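Local coordinates for HP1028 (Helicobacter pylori, PDB 4INN), which adopts the lipocalin fold and probably binds or transports a small ligand, at residues Phe55-Asp69 against Asp91-Val103. The protein carries 1 engineered substitution. Numbering follows the deposited sequence.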
ATOM      1  N   PHE A  55       4.259  -3.792  -2.621  1.00 12.71           N
ATOM      2  CA  PHE A  55       3.422  -4.948  -2.283  1.00 12.65           C
ATOM      3  C   PHE A  55       4.328  -6.187  -2.168  1.00 13.31           C
ATOM      4  O   PHE A  55       5.263  -6.329  -2.954  1.00 13.10           O
ATOM      5  CB  PHE A  55       2.342  -5.195  -3.351  1.00 11.81           C
ATOM      6  CG  PHE A  55       1.153  -4.290  -3.261  1.00 11.19           C
ATOM      7  CD1 PHE A  55      -0.054  -4.755  -2.773  1.00 11.31           C
ATOM      8  CD2 PHE A  55       1.204  -2.998  -3.741  1.00 11.09           C
ATOM      9  CE1 PHE A  55      -1.183  -3.950  -2.714  1.00 10.74           C
ATOM     10  CE2 PHE A  55       0.094  -2.174  -3.680  1.00 10.90           C
ATOM     11  CZ  PHE A  55      -1.110  -2.658  -3.172  1.00 10.95           C
ATOM     12  N   PHE A  56       4.046  -7.073  -1.216  1.00 14.48           N
ATOM     13  CA  PHE A  56       4.760  -8.359  -1.103  1.00 16.53           C
ATOM     14  C   PHE A  56       3.830  -9.470  -0.604  1.00 18.30           C
ATOM     15  O   PHE A  56       2.787  -9.147  -0.042  1.00 18.33           O
ATOM     16  CB  PHE A  56       5.991  -8.214  -0.183  1.00 16.94           C
ATOM     17  CG  PHE A  56       5.665  -7.907   1.270  1.00 16.23           C
ATOM     18  CD1 PHE A  56       5.690  -8.893   2.221  1.00 16.48           C
ATOM     19  CD2 PHE A  56       5.379  -6.614   1.682  1.00 16.49           C
ATOM     20  CE1 PHE A  56       5.408  -8.597   3.564  1.00 16.83           C
ATOM     21  CE2 PHE A  56       5.086  -6.313   3.017  1.00 16.11           C
ATOM     22  CZ  PHE A  56       5.119  -7.306   3.963  1.00 15.79           C
ATOM     23  N   GLU A  57       4.156 -10.755  -0.846  1.00 21.36           N
ATOM     24  CA  GLU A  57       3.341 -11.867  -0.268  1.00 24.48           C
ATOM     25  C   GLU A  57       3.979 -12.473   0.954  1.00 23.78           C
ATOM     26  O   GLU A  57       5.176 -12.456   1.109  1.00 24.36           O
ATOM     27  CB  GLU A  57       2.951 -12.981  -1.282  1.00 26.59           C
ATOM     28  CG  GLU A  57       3.949 -14.109  -1.561  1.00 30.75           C
ATOM     29  CD  GLU A  57       4.217 -15.138  -0.419  1.00 35.72           C
ATOM     30  OE1 GLU A  57       3.281 -15.793   0.130  1.00 35.30           O
ATOM     31  OE2 GLU A  57       5.427 -15.337  -0.090  1.00 41.35           O
ATOM     32  N   HIS A  58       3.157 -13.024   1.820  1.00 25.40           N
ATOM     33  CA  HIS A  58       3.649 -13.744   2.977  1.00 26.97           C
ATOM     34  C   HIS A  58       2.545 -14.664   3.467  1.00 27.71           C
ATOM     35  O   HIS A  58       1.415 -14.224   3.655  1.00 29.15           O
ATOM     36  CB  HIS A  58       4.054 -12.754   4.064  1.00 28.64           C
ATOM     37  CG  HIS A  58       4.269 -13.376   5.410  1.00 30.17           C
ATOM     38  ND1 HIS A  58       5.447 -14.005   5.763  1.00 31.78           N
ATOM     39  CD2 HIS A  58       3.460 -13.450   6.496  1.00 29.37           C
ATOM     40  CE1 HIS A  58       5.344 -14.462   7.000  1.00 31.50           C
ATOM     41  NE2 HIS A  58       4.152 -14.132   7.467  1.00 30.33           N
ATOM     42  N   ASN A  59       2.878 -15.938   3.655  1.00 29.00           N
ATOM     43  CA  ASN A  59       1.922 -16.961   4.060  1.00 29.22           C
ATOM     44  C   ASN A  59       0.710 -16.973   3.142  1.00 28.59           C
ATOM     45  O   ASN A  59      -0.430 -17.150   3.588  1.00 26.54           O
ATOM     46  CB  ASN A  59       1.534 -16.788   5.528  1.00 31.72           C
ATOM     47  CG  ASN A  59       2.720 -16.989   6.479  1.00 34.96           C
ATOM     48  OD1 ASN A  59       2.714 -16.536   7.631  1.00 35.34           O
ATOM     49  ND2 ASN A  59       3.745 -17.672   5.996  1.00 37.02           N
ATOM     50  N   GLY A  60       0.991 -16.761   1.848  1.00 27.26           N
ATOM     51  CA  GLY A  60      -0.018 -16.783   0.789  1.00 26.69           C
ATOM     52  C   GLY A  60      -0.896 -15.557   0.556  1.00 26.93           C
ATOM     53  O   GLY A  60      -1.700 -15.551  -0.384  1.00 29.35           O
ATOM     54  N   LYS A  61      -0.792 -14.536   1.408  1.00 25.86           N
ATOM     55  CA  LYS A  61      -1.582 -13.318   1.237  1.00 23.63           C
ATOM     56  C   LYS A  61      -0.649 -12.163   0.933  1.00 21.44           C
ATOM     57  O   LYS A  61       0.560 -12.242   1.202  1.00 21.02           O
ATOM     58  CB  LYS A  61      -2.398 -12.987   2.485  1.00 24.57           C
ATOM     59  CG  LYS A  61      -3.217 -14.117   3.093  1.00 25.89           C
ATOM     60  CD  LYS A  61      -3.887 -13.629   4.366  1.00 27.23           C
ATOM     61  CE  LYS A  61      -4.397 -14.758   5.243  1.00 30.29           C
ATOM     62  NZ  LYS A  61      -5.763 -15.182   4.838  1.00 31.23           N
ATOM     63  N   PHE A  62      -1.225 -11.082   0.403  1.00 18.99           N
ATOM     64  CA  PHE A  62      -0.457  -9.908  -0.026  1.00 17.41           C
ATOM     65  C   PHE A  62      -0.613  -8.748   0.920  1.00 15.61           C
ATOM     66  O   PHE A  62      -1.678  -8.564   1.515  1.00 14.38           O
ATOM     67  CB  PHE A  62      -0.823  -9.549  -1.461  1.00 17.68           C
ATOM     68  CG  PHE A  62      -0.508 -10.664  -2.403  1.00 18.71           C
ATOM     69  CD1 PHE A  62       0.747 -10.748  -3.009  1.00 18.20           C
ATOM     70  CD2 PHE A  62      -1.410 -11.736  -2.572  1.00 18.56           C
ATOM     71  CE1 PHE A  62       1.039 -11.816  -3.836  1.00 18.51           C
ATOM     72  CE2 PHE A  62      -1.088 -12.812  -3.388  1.00 18.00           C
ATOM     73  CZ  PHE A  62       0.127 -12.854  -4.016  1.00 17.33           C
ATOM     74  N   TYR A  63       0.484  -8.009   1.070  1.00 14.18           N
ATOM     75  CA  TYR A  63       0.586  -6.923   2.013  1.00 13.83           C
ATOM     76  C   TYR A  63       1.263  -5.752   1.301  1.00 13.26           C
ATOM     77  O   TYR A  63       1.845  -5.955   0.259  1.00 12.58           O
ATOM     78  CB  TYR A  63       1.468  -7.349   3.195  1.00 14.42           C
ATOM     79  CG  TYR A  63       0.976  -8.520   3.987  1.00 15.00           C
ATOM     80  CD1 TYR A  63       0.315  -8.336   5.190  1.00 15.32           C
ATOM     81  CD2 TYR A  63       1.176  -9.826   3.533  1.00 15.94           C
ATOM     82  CE1 TYR A  63      -0.155  -9.406   5.920  1.00 15.88           C
ATOM     83  CE2 TYR A  63       0.717 -10.904   4.251  1.00 16.29           C
ATOM     84  CZ  TYR A  63       0.058 -10.685   5.439  1.00 16.96           C
ATOM     85  OH  TYR A  63      -0.402 -11.760   6.139  1.00 19.27           O
ATOM     86  N   ALA A  64       1.223  -4.550   1.883  1.00 13.00           N
ATOM     87  CA  ALA A  64       2.008  -3.428   1.375  1.00 13.40           C
ATOM     88  C   ALA A  64       2.524  -2.495   2.479  1.00 14.13           C
ATOM     89  O   ALA A  64       1.863  -2.329   3.525  1.00 14.04           O
ATOM     90  CB  ALA A  64       1.189  -2.625   0.374  1.00 13.84           C
ATOM     91  N   TYR A  65       3.687  -1.876   2.226  1.00 13.71           N
ATOM     92  CA  TYR A  65       4.250  -0.857   3.130  1.00 13.95           C
ATOM     93  C   TYR A  65       4.689   0.356   2.302  1.00 13.96           C
ATOM     94  O   TYR A  65       4.803   0.260   1.089  1.00 14.15           O
ATOM     95  CB  TYR A  65       5.426  -1.419   3.944  1.00 14.07           C
ATOM     96  CG  TYR A  65       6.687  -1.637   3.125  1.00 13.80           C
ATOM     97  CD1 TYR A  65       7.594  -0.611   2.934  1.00 13.51           C
ATOM     98  CD2 TYR A  65       6.960  -2.860   2.547  1.00 14.06           C
ATOM     99  CE1 TYR A  65       8.738  -0.793   2.192  1.00 13.59           C
ATOM    100  CE2 TYR A  65       8.113  -3.045   1.781  1.00 14.19           C
ATOM    101  CZ  TYR A  65       8.986  -2.004   1.594  1.00 13.38           C
ATOM    102  OH  TYR A  65      10.107  -2.178   0.828  1.00 12.81           O
ATOM    103  N   GLY A  66       4.900   1.503   2.938  1.00 13.77           N
ATOM    104  CA  GLY A  66       5.228   2.735   2.208  1.00 13.43           C
ATOM    105  C   GLY A  66       6.732   2.944   2.168  1.00 13.72           C
ATOM    106  O   GLY A  66       7.413   2.672   3.131  1.00 13.46           O
ATOM    107  N   ILE A  67       7.253   3.422   1.050  1.00 14.15           N
ATOM    108  CA  ILE A  67       8.678   3.623   0.912  1.00 15.00           C
ATOM    109  C   ILE A  67       9.006   5.095   1.158  1.00 16.53           C
ATOM    110  O   ILE A  67       9.729   5.424   2.084  1.00 15.54           O
ATOM    111  CB  ILE A  67       9.141   3.148  -0.481  1.00 14.87           C
ATOM    112  CG1 ILE A  67       9.094   1.622  -0.537  1.00 14.09           C
ATOM    113  CG2 ILE A  67      10.534   3.681  -0.823  1.00 14.97           C
ATOM    114  CD1 ILE A  67       9.262   1.091  -1.928  1.00 13.90           C
ATOM    115  N   SER A  68       8.446   5.970   0.330  1.00 19.76           N
ATOM    116  CA  SER A  68       8.586   7.423   0.485  1.00 22.65           C
ATOM    117  C   SER A  68       7.528   8.126  -0.354  1.00 25.66           C
ATOM    118  O   SER A  68       6.879   7.514  -1.208  1.00 28.06           O
ATOM    119  CB  SER A  68       9.974   7.911   0.057  1.00 21.97           C
ATOM    120  OG  SER A  68      10.264   7.516  -1.289  1.00 23.46           O
ATOM    121  N   ASP A  69       7.368   9.414  -0.108  1.00 28.45           N
ATOM    122  CA  ASP A  69       6.519  10.252  -0.912  1.00 30.12           C
ATOM    123  C   ASP A  69       7.268  10.614  -2.155  1.00 29.57           C
ATOM    124  O   ASP A  69       8.484  10.691  -2.171  1.00 26.27           O
ATOM    125  CB  ASP A  69       6.135  11.535  -0.160  1.00 34.70           C
ATOM    126  CG  ASP A  69       5.223  11.269   1.053  1.00 39.93           C
ATOM    127  OD1 ASP A  69       5.235  12.111   1.985  1.00 46.96           O
ATOM    128  OD2 ASP A  69       4.511  10.230   1.091  1.00 40.60           O
ATOM    129  N   ASP A  91       5.629   6.456   9.251  1.00 29.99           N
ATOM    130  CA  ASP A  91       4.700   6.093   8.187  1.00 31.22           C
ATOM    131  C   ASP A  91       5.389   5.387   7.012  1.00 29.62           C
ATOM    132  O   ASP A  91       4.746   5.049   6.038  1.00 32.21           O
ATOM    133  CB  ASP A  91       3.916   7.306   7.703  1.00 33.50           C
ATOM    134  CG  ASP A  91       4.762   8.321   6.971  1.00 36.94           C
ATOM    135  OD1 ASP A  91       6.004   8.379   7.165  1.00 40.34           O
ATOM    136  OD2 ASP A  91       4.150   9.110   6.209  1.00 42.72           O
ATOM    137  N   LYS A  92       6.686   5.144   7.127  1.00 27.14           N
ATOM    138  CA  LYS A  92       7.454   4.496   6.101  1.00 25.78           C
ATOM    139  C   LYS A  92       8.113   3.255   6.657  1.00 22.45           C
ATOM    140  O   LYS A  92       8.595   3.266   7.764  1.00 22.74           O
ATOM    141  CB  LYS A  92       8.503   5.476   5.572  1.00 28.04           C
ATOM    142  CG  LYS A  92       7.893   6.657   4.787  1.00 31.12           C
ATOM    143  CD  LYS A  92       6.775   6.229   3.812  1.00 31.15           C
ATOM    144  CE  LYS A  92       6.312   7.349   2.895  1.00 31.88           C
ATOM    145  NZ  LYS A  92       5.130   8.078   3.420  1.00 32.37           N
ATOM    146  N   GLY A  93       8.097   2.171   5.894  1.00 20.91           N
ATOM    147  CA  GLY A  93       8.709   0.903   6.324  1.00 20.06           C
ATOM    148  C   GLY A  93       7.728   0.089   7.130  1.00 19.53           C
ATOM    149  O   GLY A  93       8.069  -0.949   7.646  1.00 21.20           O
ATOM    150  N   VAL A  94       6.490   0.556   7.201  1.00 18.32           N
ATOM    151  CA  VAL A  94       5.467  -0.027   8.016  1.00 16.85           C
ATOM    152  C   VAL A  94       4.290  -0.475   7.143  1.00 16.61           C
ATOM    153  O   VAL A  94       3.858   0.230   6.226  1.00 16.26           O
ATOM    154  CB  VAL A  94       4.995   0.994   9.059  1.00 16.72           C
ATOM    155  CG1 VAL A  94       3.713   0.548   9.764  1.00 16.37           C
ATOM    156  CG2 VAL A  94       6.112   1.239  10.068  1.00 16.99           C
ATOM    157  N   VAL A  95       3.763  -1.646   7.480  1.00 15.86           N
ATOM    158  CA  VAL A  95       2.649  -2.247   6.806  1.00 15.49           C
ATOM    159  C   VAL A  95       1.382  -1.484   7.059  1.00 15.81           C
ATOM    160  O   VAL A  95       0.926  -1.385   8.194  1.00 16.48           O
ATOM    161  CB  VAL A  95       2.436  -3.674   7.290  1.00 15.01           C
ATOM    162  CG1 VAL A  95       1.109  -4.212   6.790  1.00 14.93           C
ATOM    163  CG2 VAL A  95       3.595  -4.549   6.845  1.00 15.17           C
ATOM    164  N   PHE A  96       0.804  -0.960   5.983  1.00 16.27           N
ATOM    165  CA  PHE A  96      -0.501  -0.297   6.060  1.00 15.88           C
ATOM    166  C   PHE A  96      -1.594  -1.115   5.385  1.00 16.12           C
ATOM    167  O   PHE A  96      -2.777  -0.839   5.594  1.00 16.18           O
ATOM    168  CB  PHE A  96      -0.434   1.109   5.459  1.00 15.82           C
ATOM    169  CG  PHE A  96      -0.293   1.134   3.969  1.00 15.55           C
ATOM    170  CD1 PHE A  96      -1.407   1.192   3.166  1.00 15.05           C
ATOM    171  CD2 PHE A  96       0.956   1.118   3.388  1.00 16.51           C
ATOM    172  CE1 PHE A  96      -1.297   1.191   1.813  1.00 15.69           C
ATOM    173  CE2 PHE A  96       1.090   1.117   2.007  1.00 17.25           C
ATOM    174  CZ  PHE A  96      -0.049   1.146   1.214  1.00 16.77           C
ATOM    175  N   LEU A  97      -1.211  -2.111   4.584  1.00 16.14           N
ATOM    176  CA  LEU A  97      -2.182  -2.949   3.879  1.00 16.18           C
ATOM    177  C   LEU A  97      -1.871  -4.395   4.169  1.00 16.71           C
ATOM    178  O   LEU A  97      -0.735  -4.810   4.081  1.00 17.09           O
ATOM    179  CB  LEU A  97      -2.136  -2.674   2.378  1.00 15.75           C
ATOM    180  CG  LEU A  97      -2.936  -3.502   1.361  1.00 15.81           C
ATOM    181  CD1 LEU A  97      -4.308  -3.908   1.852  1.00 16.59           C
ATOM    182  CD2 LEU A  97      -3.146  -2.677   0.112  1.00 15.90           C
ATOM    183  N   SER A  98      -2.889  -5.156   4.523  1.00 18.45           N
ATOM    184  CA  SER A  98      -2.728  -6.558   4.844  1.00 20.32           C
ATOM    185  C   SER A  98      -3.933  -7.368   4.408  1.00 22.10           C
ATOM    186  O   SER A  98      -5.001  -6.816   4.154  1.00 22.10           O
ATOM    187  CB  SER A  98      -2.520  -6.720   6.349  1.00 20.85           C
ATOM    188  OG  SER A  98      -3.164  -5.677   7.037  1.00 20.54           O
ATOM    189  N   ASP A  99      -3.685  -8.673   4.268  1.00 24.07           N
ATOM    190  CA  ASP A  99      -4.673  -9.737   4.146  1.00 24.30           C
ATOM    191  C   ASP A  99      -5.336  -9.832   2.791  1.00 23.51           C
ATOM    192  O   ASP A  99      -6.415 -10.416   2.665  1.00 24.56           O
ATOM    193  CB  ASP A  99      -5.708  -9.689   5.294  1.00 27.14           C
ATOM    194  CG  ASP A  99      -5.105 -10.070   6.682  1.00 30.47           C
ATOM    195  OD1 ASP A  99      -4.015 -10.726   6.790  1.00 32.04           O
ATOM    196  OD2 ASP A  99      -5.751  -9.689   7.684  1.00 32.14           O
ATOM    197  N   LEU A 100      -4.683  -9.321   1.754  1.00 23.57           N
ATOM    198  CA  LEU A 100      -5.241  -9.440   0.384  1.00 23.08           C
ATOM    199  C   LEU A 100      -5.081 -10.851  -0.134  1.00 22.46           C
ATOM    200  O   LEU A 100      -3.980 -11.369  -0.130  1.00 21.92           O
ATOM    201  CB  LEU A 100      -4.563  -8.494  -0.607  1.00 22.55           C
ATOM    202  CG  LEU A 100      -5.222  -7.155  -0.902  1.00 22.28           C
ATOM    203  CD1 LEU A 100      -4.353  -6.436  -1.910  1.00 22.61           C
ATOM    204  CD2 LEU A 100      -6.625  -7.301  -1.441  1.00 21.98           C
ATOM    205  N   ILE A 101      -6.188 -11.450  -0.577  1.00 22.91           N
ATOM    206  CA  ILE A 101      -6.197 -12.785  -1.146  1.00 21.63           C
ATOM    207  C   ILE A 101      -6.412 -12.697  -2.646  1.00 21.55           C
ATOM    208  O   ILE A 101      -7.348 -12.058  -3.115  1.00 19.41           O
ATOM    209  CB  ILE A 101      -7.383 -13.635  -0.624  1.00 21.55           C
ATOM    210  CG1 ILE A 101      -7.595 -13.505   0.867  1.00 21.54           C
ATOM    211  CG2 ILE A 101      -7.204 -15.084  -0.998  1.00 21.27           C
ATOM    212  CD1 ILE A 101      -6.401 -13.832   1.673  1.00 23.01           C
ATOM    213  N   LYS A 102      -5.574 -13.407  -3.384  1.00 23.17           N
ATOM    214  CA  LYS A 102      -5.778 -13.629  -4.813  1.00 25.75           C
ATOM    215  C   LYS A 102      -6.991 -14.541  -5.042  1.00 26.72           C
ATOM    216  O   LYS A 102      -6.998 -15.667  -4.575  1.00 25.38           O
ATOM    217  CB  LYS A 102      -4.538 -14.306  -5.369  1.00 26.22           C
ATOM    218  CG  LYS A 102      -4.425 -14.454  -6.879  1.00 26.70           C
ATOM    219  CD  LYS A 102      -2.926 -14.624  -7.202  1.00 28.19           C
ATOM    220  CE  LYS A 102      -2.652 -15.370  -8.489  1.00 28.57           C
ATOM    221  NZ  LYS A 102      -3.515 -14.830  -9.564  1.00 30.84           N
ATOM    222  N   VAL A 103      -8.003 -14.038  -5.752  1.00 26.71           N
ATOM    223  CA  VAL A 103      -9.205 -14.823  -6.100  1.00 26.06           C
ATOM    224  C   VAL A 103      -9.335 -15.166  -7.605  1.00 27.47           C
ATOM    225  O   VAL A 103     -10.124 -16.018  -7.982  1.00 26.90           O
ATOM    226  CB  VAL A 103     -10.489 -14.104  -5.632  1.00 24.06           C
ATOM    227  CG1 VAL A 103     -10.459 -13.906  -4.133  1.00 23.25           C
ATOM    228  CG2 VAL A 103     -10.690 -12.765  -6.352  1.00 23.93           C
TER
HETATM  229  O   HOH W   1      -3.944 -15.334  -2.041  1.00 16.19           O
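Strand 61-69 runs antiparallel to strand 95-104, with paired backbone bonds between Phe-62 and Leu-100 (Phe-62 N to Leu-100 O 2.8 Å, Leu-100 N to Phe-62 O 3.1 Å) and a classic beta bulge where Phe-96 and Leu-97 both face Ala-64. At the bulge Ala-64 O accepts two N-H groups, in its carbonyl plane from Phe-96 N (3.0 Å) and tilted from it by 21° from Leu-97 N. Phe-62, Ala-64, Leu-97 and Leu-100 share one face of the sheet. There Phe-55, reaching over from strand 51-58, lays its ring on Ala-64 CB and touches Leu-97 CD2 through CE1 (3.7 Å), while Leu-100 CD1 meets the ring edge. Phe-96 turns its own ring edge, at CE2, to the peptide joining Tyr-65 and Gly-66. Ser-98 CB packs against the Tyr-63 ring, 3.5 Å from Tyr-63 CD1. Beyond Gly-66, the Lys-92 chain bends at chi2 (-44°) and runs along the backbone of Ile-67 and Ser-68; its NZ meets Asp-69 OD2 from above the carboxylate plane (3.2 Å) in a salt bridge, and a second one, its hydrogen bond weak, ties NZ to Asp-91 OD2. The type I' turn from His-58 to Lys-61 joins strand 61-69 to strand 51-58, and the pairing with 95-104 carries the antiparallel meander of the lipocalin barrel on toward strand 107-115; Val-173 of helix 170-174 packs on Tyr-65 and Val-95.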